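Local coordinates for protein Vng1086c (PDB 2GF4) that is of unknown function but binds calcium and belongs to the small helical UPF0058 family, packing here against further copies of itself, at the interface of chains A and B and the interface of chains A and C. Sequence-based numbering; all coordinates share one arbitrary frame. Chains: chain A/B/C, Protein Vng1086c.

Contact 1: the interface of chains A and B. Residues chain A 1, 5-6, 9, 13, 52, 55-56; chain B 16, 20, 23, 62, 66, 69.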
# COMPACT_ATOMS: atom_id res chain seq x y z
N MSE A 1 11.59 9.87 15.69
CA MSE A 1 12.72 9.23 14.97
C MSE A 1 13.76 10.27 14.57
O MSE A 1 13.46 11.21 13.84
CB MSE A 1 12.20 8.49 13.73
CG MSE A 1 13.27 7.88 12.84
SE MSE A 1 12.53 6.60 11.59
CE MSE A 1 11.24 7.74 10.72
N GLU A 5 18.90 8.07 12.73
CA GLU A 5 18.22 6.76 12.72
C GLU A 5 17.56 6.60 11.35
O GLU A 5 17.61 5.52 10.77
CB GLU A 5 17.15 6.69 13.81
CG GLU A 5 17.73 6.76 15.22
CD GLU A 5 16.68 6.94 16.30
OE1 GLU A 5 15.69 7.69 16.13
OE2 GLU A 5 16.85 6.35 17.39
N LEU A 6 16.95 7.64 10.81
CA LEU A 6 16.30 7.52 9.51
C LEU A 6 17.31 7.26 8.39
O LEU A 6 17.00 6.50 7.46
CB LEU A 6 15.52 8.80 9.26
CG LEU A 6 14.68 8.97 8.00
CD1 LEU A 6 13.58 7.94 7.90
CD2 LEU A 6 14.09 10.33 8.06
N LEU A 9 18.14 3.71 8.56
CA LEU A 9 17.03 2.88 8.08
C LEU A 9 17.07 2.88 6.56
O LEU A 9 16.96 1.82 5.94
CB LEU A 9 15.72 3.46 8.59
CG LEU A 9 14.45 2.68 8.24
CD1 LEU A 9 14.52 1.32 8.84
CD2 LEU A 9 13.25 3.38 8.77
N MSE A 13 17.48 -0.37 4.05
CA MSE A 13 16.46 -0.71 3.06
C MSE A 13 17.11 -0.77 1.69
O MSE A 13 16.60 -1.47 0.81
CB MSE A 13 15.36 0.32 3.07
CG MSE A 13 14.40 0.07 4.25
SE MSE A 13 13.51 -1.77 4.14
CE MSE A 13 12.32 -1.62 2.45
N LYS A 52 12.22 9.97 4.63
CA LYS A 52 11.03 9.20 5.00
C LYS A 52 10.35 8.75 3.72
O LYS A 52 9.92 7.61 3.63
CB LYS A 52 10.05 10.07 5.75
CG LYS A 52 10.47 10.28 7.17
CD LYS A 52 9.31 10.82 7.95
CE LYS A 52 9.74 12.11 8.58
NZ LYS A 52 8.60 13.02 8.79
N VAL A 55 12.18 5.90 2.20
CA VAL A 55 11.96 4.61 2.86
C VAL A 55 10.56 4.11 2.53
O VAL A 55 10.37 2.91 2.34
CB VAL A 55 12.20 4.75 4.34
CG1 VAL A 55 11.72 3.53 5.05
CG2 VAL A 55 13.70 4.88 4.56
N PHE A 56 9.59 5.02 2.45
CA PHE A 56 8.22 4.67 2.08
C PHE A 56 8.23 3.97 0.71
O PHE A 56 7.67 2.89 0.55
CB PHE A 56 7.41 5.95 1.97
CG PHE A 56 6.01 5.72 1.53
CD1 PHE A 56 5.66 5.75 0.19
CD2 PHE A 56 5.01 5.53 2.47
CE1 PHE A 56 4.36 5.54 -0.19
CE2 PHE A 56 3.72 5.32 2.08
CZ PHE A 56 3.39 5.34 0.76
N ILE B 16 15.28 -5.24 9.83
CA ILE B 16 14.80 -3.86 9.66
C ILE B 16 13.79 -3.54 10.78
O ILE B 16 13.91 -2.51 11.46
CB ILE B 16 14.13 -3.71 8.27
CG1 ILE B 16 15.17 -3.86 7.15
CG2 ILE B 16 13.49 -2.38 8.17
CD1 ILE B 16 16.03 -2.74 7.01
N PHE B 20 13.98 -0.53 13.44
CA PHE B 20 12.94 0.48 13.58
C PHE B 20 12.40 0.57 15.02
O PHE B 20 12.30 1.67 15.55
CB PHE B 20 11.78 0.16 12.62
CG PHE B 20 10.59 1.07 12.75
CD1 PHE B 20 10.47 2.23 12.00
CD2 PHE B 20 9.55 0.73 13.60
CE1 PHE B 20 9.33 3.02 12.11
CE2 PHE B 20 8.42 1.52 13.70
CZ PHE B 20 8.31 2.65 12.96
N PHE B 23 14.15 2.71 17.39
CA PHE B 23 14.28 4.15 17.27
C PHE B 23 13.55 4.97 18.32
O PHE B 23 12.77 4.47 19.14
CB PHE B 23 13.85 4.62 15.88
CG PHE B 23 14.73 4.14 14.77
CD1 PHE B 23 16.06 3.81 15.00
CD2 PHE B 23 14.25 4.05 13.49
CE1 PHE B 23 16.86 3.38 13.95
CE2 PHE B 23 15.04 3.62 12.46
CZ PHE B 23 16.34 3.29 12.69
N LEU B 62 6.31 -1.03 7.16
CA LEU B 62 7.34 -0.02 7.27
C LEU B 62 6.84 1.21 6.51
O LEU B 62 6.97 2.32 7.02
CB LEU B 62 8.61 -0.55 6.64
CG LEU B 62 9.84 0.30 6.91
CD1 LEU B 62 10.19 0.22 8.37
CD2 LEU B 62 10.95 -0.23 6.07
N MSE B 66 6.11 5.19 7.89
CA MSE B 66 6.70 6.42 7.36
C MSE B 66 5.59 7.40 7.05
O MSE B 66 5.75 8.60 7.23
CB MSE B 66 7.38 6.15 6.06
CG MSE B 66 8.52 5.19 6.22
SE MSE B 66 10.01 5.83 7.52
CE MSE B 66 9.79 4.67 9.20
N ASP B 69 4.20 8.91 10.27
CA ASP B 69 5.13 9.85 10.82
C ASP B 69 5.10 11.17 10.04
O ASP B 69 5.19 12.23 10.64
CB ASP B 69 6.49 9.24 10.80
CG ASP B 69 7.52 10.16 11.33
OD1 ASP B 69 8.26 9.77 12.23
OD2 ASP B 69 7.58 11.31 10.85
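B:Met66 on helix 48-71, a selenomethionine like A:Met1 and A:Met13, is the central plug of this two-fold helical interface. B:Met66 CB sits 3.8 Å from the backbone carbonyl O of A:Lys52 and faces the CB of A:Phe56. CG, anti to the carbonyl carbon (chi1 -63°), moves on to A:Val55, whose CG1 lies 3.8 Å from B:Met66 SE. Bends at chi2 and chi3 carry the methyl B:Met66 CE to 3.7 Å from A:Leu9 CD2, tip to tip, and against the methyl of A:Met1, which crosses at about a right angle. A long, flexible, apolar chain can bend to touch A:Val55, A:Leu9 and A:Met1 in turn. To one side, the ring of B:Phe23 takes A:Glu5 CB over one face, 3.4 Å from its centroid, while A:Met1 SE runs alongside at 3.6 Å from B:Phe23 CD2. On the other, A:Met13 SE meets B:Leu62 CD2 at 3.6 Å. The polar rim is a salt bridge: A:Lys52, whose long chain lays CD and CE beside B:Asp69, brings NZ to 2.9 Å from OD2, above the carboxylate plane. A:Met1 and helices 3-21 and 48-71 of chain A pack on the same two helices of chain B and on the loop residue B:Phe23, and symmetry repeats the patch.

Contact 2: the interface of chains A and C. Residues chain A 75, 78-79, 82; chain C 3, 46-50.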
# COMPACT_ATOMS: atom_id res chain seq x y z
N GLY A 75 -1.76 -17.22 -8.02
CA GLY A 75 -2.91 -16.65 -8.70
C GLY A 75 -3.21 -17.44 -9.94
O GLY A 75 -4.36 -17.57 -10.34
N SER A 78 -5.13 -20.60 -9.01
CA SER A 78 -6.50 -20.19 -8.69
C SER A 78 -7.32 -19.92 -9.95
O SER A 78 -8.48 -20.32 -10.03
CB SER A 78 -6.47 -18.94 -7.85
OG SER A 78 -7.08 -19.20 -6.61
N LYS A 79 -6.74 -19.18 -10.89
CA LYS A 79 -7.43 -18.88 -12.13
C LYS A 79 -7.72 -20.20 -12.84
O LYS A 79 -8.82 -20.42 -13.33
CB LYS A 79 -6.54 -18.03 -13.03
CG LYS A 79 -7.14 -17.82 -14.39
CD LYS A 79 -6.13 -17.25 -15.34
CE LYS A 79 -6.83 -17.03 -16.65
NZ LYS A 79 -6.70 -18.19 -17.55
N GLU A 82 -10.54 -22.18 -11.25
CA GLU A 82 -11.82 -21.57 -11.54
C GLU A 82 -12.24 -21.89 -12.96
O GLU A 82 -13.42 -22.13 -13.19
CB GLU A 82 -11.68 -20.08 -11.32
CG GLU A 82 -12.83 -19.28 -11.78
CD GLU A 82 -12.84 -17.90 -11.17
OE1 GLU A 82 -13.68 -17.10 -11.60
OE2 GLU A 82 -12.04 -17.60 -10.25
N LYS C 3 -18.09 -13.55 -6.73
CA LYS C 3 -17.58 -12.94 -7.95
C LYS C 3 -18.37 -11.70 -8.36
O LYS C 3 -17.78 -10.68 -8.73
CB LYS C 3 -17.55 -13.94 -9.11
CG LYS C 3 -16.86 -13.37 -10.35
CD LYS C 3 -16.56 -14.44 -11.40
CE LYS C 3 -15.79 -13.83 -12.57
NZ LYS C 3 -15.38 -14.84 -13.58
N LYS C 46 -13.03 -13.21 -16.76
CA LYS C 46 -11.71 -13.46 -16.18
C LYS C 46 -11.88 -13.93 -14.72
O LYS C 46 -12.95 -13.76 -14.10
CB LYS C 46 -10.89 -12.20 -16.26
CG LYS C 46 -10.24 -12.11 -17.61
CD LYS C 46 -9.70 -10.74 -17.84
CE LYS C 46 -9.07 -10.77 -19.19
NZ LYS C 46 -8.18 -9.65 -19.45
N SER C 47 -10.84 -14.53 -14.18
CA SER C 47 -10.86 -15.07 -12.82
C SER C 47 -11.12 -14.14 -11.62
O SER C 47 -10.91 -12.91 -11.70
CB SER C 47 -9.53 -15.83 -12.58
OG SER C 47 -8.40 -14.99 -12.20
N LYS C 48 -11.66 -14.70 -10.55
CA LYS C 48 -11.83 -13.92 -9.31
C LYS C 48 -10.42 -13.42 -8.93
O LYS C 48 -10.26 -12.29 -8.48
CB LYS C 48 -12.34 -14.82 -8.20
CG LYS C 48 -13.85 -14.77 -8.08
CD LYS C 48 -14.34 -15.68 -6.95
CE LYS C 48 -14.42 -14.94 -5.61
NZ LYS C 48 -14.67 -15.81 -4.41
N SER C 49 -9.40 -14.25 -9.11
CA SER C 49 -8.04 -13.86 -8.77
C SER C 49 -7.52 -12.68 -9.59
O SER C 49 -6.76 -11.85 -9.07
CB SER C 49 -7.15 -15.07 -8.97
OG SER C 49 -5.78 -14.71 -8.98
N GLU C 50 -7.92 -12.61 -10.86
CA GLU C 50 -7.48 -11.52 -11.72
C GLU C 50 -8.18 -10.24 -11.28
O GLU C 50 -7.61 -9.15 -11.34
CB GLU C 50 -7.81 -11.85 -13.18
CG GLU C 50 -6.83 -12.86 -13.78
CD GLU C 50 -7.29 -13.40 -15.11
OE1 GLU C 50 -6.79 -12.94 -16.14
OE2 GLU C 50 -8.17 -14.28 -15.15
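A capping box, Ser-X-X-Glu, lies at the heart of this contact between UPF0058 chains, where helix 74-87 of chain A meets the start of helix 48-73 of chain C. C:Ser47 is the capping residue: its hydroxyl OG accepts the backbone N-H of C:Glu50 at 2.8 Å and donates to C:Glu50 OE2 on the anti lone pair. The same carboxylate oxygen, C:Glu50 OE2, receives the backbone N of C:Ser47 at 2.9 Å from above its plane, so two donors grip it and fix the turn. Serine suits the cap because its short hydroxyl can both give and accept. The tight part is A:Glu82. With CG anti to the backbone N (chi1 171°) and the chain extended, A:Glu82 sends OE2 to the backbone N of C:Lys48 at 2.9 Å, nearly straight (161° at H) though above the carboxylate plane. A negative group at the helix start would be stabilised by the helix dipole. Methylenes of A:Lys79 also pack, CG lying 3.6 Å from C:Ser47 CB.

Elsewhere the fit is loose. C:Lys3 NZ, held by the carbonyl O of C:Lys46 at 2.7 Å, makes a weak salt bridge of 3.5 Å to A:Glu82 OE1. A:Lys79 slants across C:Glu50, but a bend at chi4 leaves its NZ 4.8 Å from OE2, so any attraction acts without contact. C:Ser49 OG reaches A:Gly75 O only weakly, at 3.5 Å, beside a glycine with no side chain to hold the helices apart.

Contact 3: the interface of chains A and C. Residues chain A 49, 52-53, 56-57; chain C 67-68, 71.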
# COMPACT_ATOMS: atom_id res chain seq x y z
N SER A 49 12.13 14.61 5.67
CA SER A 49 10.96 14.28 4.85
C SER A 49 11.30 13.55 3.56
O SER A 49 10.56 12.65 3.15
CB SER A 49 10.21 15.56 4.55
OG SER A 49 9.22 15.33 3.56
N LYS A 52 12.22 9.97 4.63
CA LYS A 52 11.03 9.20 5.00
C LYS A 52 10.35 8.75 3.72
O LYS A 52 9.92 7.61 3.63
CB LYS A 52 10.05 10.07 5.75
CG LYS A 52 10.47 10.28 7.17
CD LYS A 52 9.31 10.82 7.95
CE LYS A 52 9.74 12.11 8.58
NZ LYS A 52 8.60 13.02 8.79
N HIS A 53 10.25 9.66 2.74
CA HIS A 53 9.62 9.38 1.46
C HIS A 53 10.39 8.26 0.80
O HIS A 53 9.76 7.34 0.28
CB HIS A 53 9.67 10.65 0.62
CG HIS A 53 8.87 10.61 -0.65
ND1 HIS A 53 8.14 9.52 -1.06
CD2 HIS A 53 8.70 11.55 -1.61
CE1 HIS A 53 7.55 9.79 -2.21
NE2 HIS A 53 7.87 11.02 -2.56
N PHE A 56 9.59 5.02 2.45
CA PHE A 56 8.22 4.67 2.08
C PHE A 56 8.23 3.97 0.71
O PHE A 56 7.67 2.89 0.55
CB PHE A 56 7.41 5.95 1.97
CG PHE A 56 6.01 5.72 1.53
CD1 PHE A 56 5.66 5.75 0.19
CD2 PHE A 56 5.01 5.53 2.47
CE1 PHE A 56 4.36 5.54 -0.19
CE2 PHE A 56 3.72 5.32 2.08
CZ PHE A 56 3.39 5.34 0.76
N LEU A 57 8.87 4.59 -0.29
CA LEU A 57 8.89 3.98 -1.61
C LEU A 57 9.54 2.61 -1.65
O LEU A 57 9.12 1.76 -2.45
CB LEU A 57 9.59 4.93 -2.57
CG LEU A 57 8.71 6.15 -2.88
CD1 LEU A 57 9.54 7.11 -3.65
CD2 LEU A 57 7.46 5.75 -3.67
N SER C 67 -0.04 9.60 -0.95
CA SER C 67 1.26 9.74 -0.28
C SER C 67 2.20 10.67 -1.01
O SER C 67 2.85 11.49 -0.35
CB SER C 67 1.94 8.39 -0.15
OG SER C 67 1.53 7.80 1.08
N GLU C 68 2.28 10.54 -2.34
CA GLU C 68 3.18 11.39 -3.14
C GLU C 68 2.79 12.80 -2.91
O GLU C 68 3.65 13.64 -2.66
CB GLU C 68 3.05 11.14 -4.64
CG GLU C 68 3.87 10.00 -5.15
CD GLU C 68 5.29 10.05 -4.66
OE1 GLU C 68 5.97 11.09 -4.83
OE2 GLU C 68 5.76 9.04 -4.11
N PHE C 71 3.87 13.67 0.72
CA PHE C 71 5.33 13.88 0.76
C PHE C 71 5.74 15.13 -0.09
O PHE C 71 6.68 15.81 0.31
CB PHE C 71 6.05 12.60 0.31
CG PHE C 71 6.14 11.57 1.40
CD1 PHE C 71 5.41 10.41 1.34
CD2 PHE C 71 6.93 11.80 2.51
CE1 PHE C 71 5.47 9.51 2.37
CE2 PHE C 71 6.98 10.90 3.53
CZ PHE C 71 6.26 9.75 3.45
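The rings of A:His53 and C:Phe71 lie almost parallel, their planes 7° apart and their centroids 4.5 Å from each other, in a stack shifted off centre between two helices of neighbouring copies. Each ring also meets aliphatic carbon: C:Phe71 CB lies over the imidazole face, 3.6 Å from its centroid, and A:His53 CA over the phenyl face. A:His53 gets there with CG anti to the backbone N (chi1 -171°), and C:Phe71 with CG anti to the carbonyl carbon. C:Glu68 comes at the imidazole edge, crossing the histidine at about a right angle, with its carboxylate turned out of the ring plane. A:His53 NE2 donates to C:Glu68 OE1 at 3.0 Å; the bond leaves the ring nearly in plane but is bent (133° at H) and meets the carboxylate from above. Histidine suits this place, offering a flat face to phenylalanine and an edge N-H to glutamate, and the carboxylate may favour its charged form. The ring of A:Phe56 takes C:Phe71 CE1 over one face, 3.8 Å above the plane, while its tip CZ packs 3.5 Å from C:Ser67 CB, a small side chain. The site joins the first half of helix 48-71 in chain A to later turns of helix 48-73 in chain C.

Contact 1 and contact 3 are neighbours, the centres of their C-alpha atoms about 11 Å apart, and they share A:Lys52 and A:Phe56 on helix 48-71. That helix therefore serves chain B and chain C from adjoining surfaces, so packing in one contact could influence the other. Contact 2, on helix 74-87 of chain A, has the centre of its C-alpha atoms about 36 Å from that of contact 1 and about 33 Å from that of contact 3; with contact 3 it secures chain C at both ends of its long helix. The deposited assembly holds four copies, though the structure alone does not show that it forms in the cell.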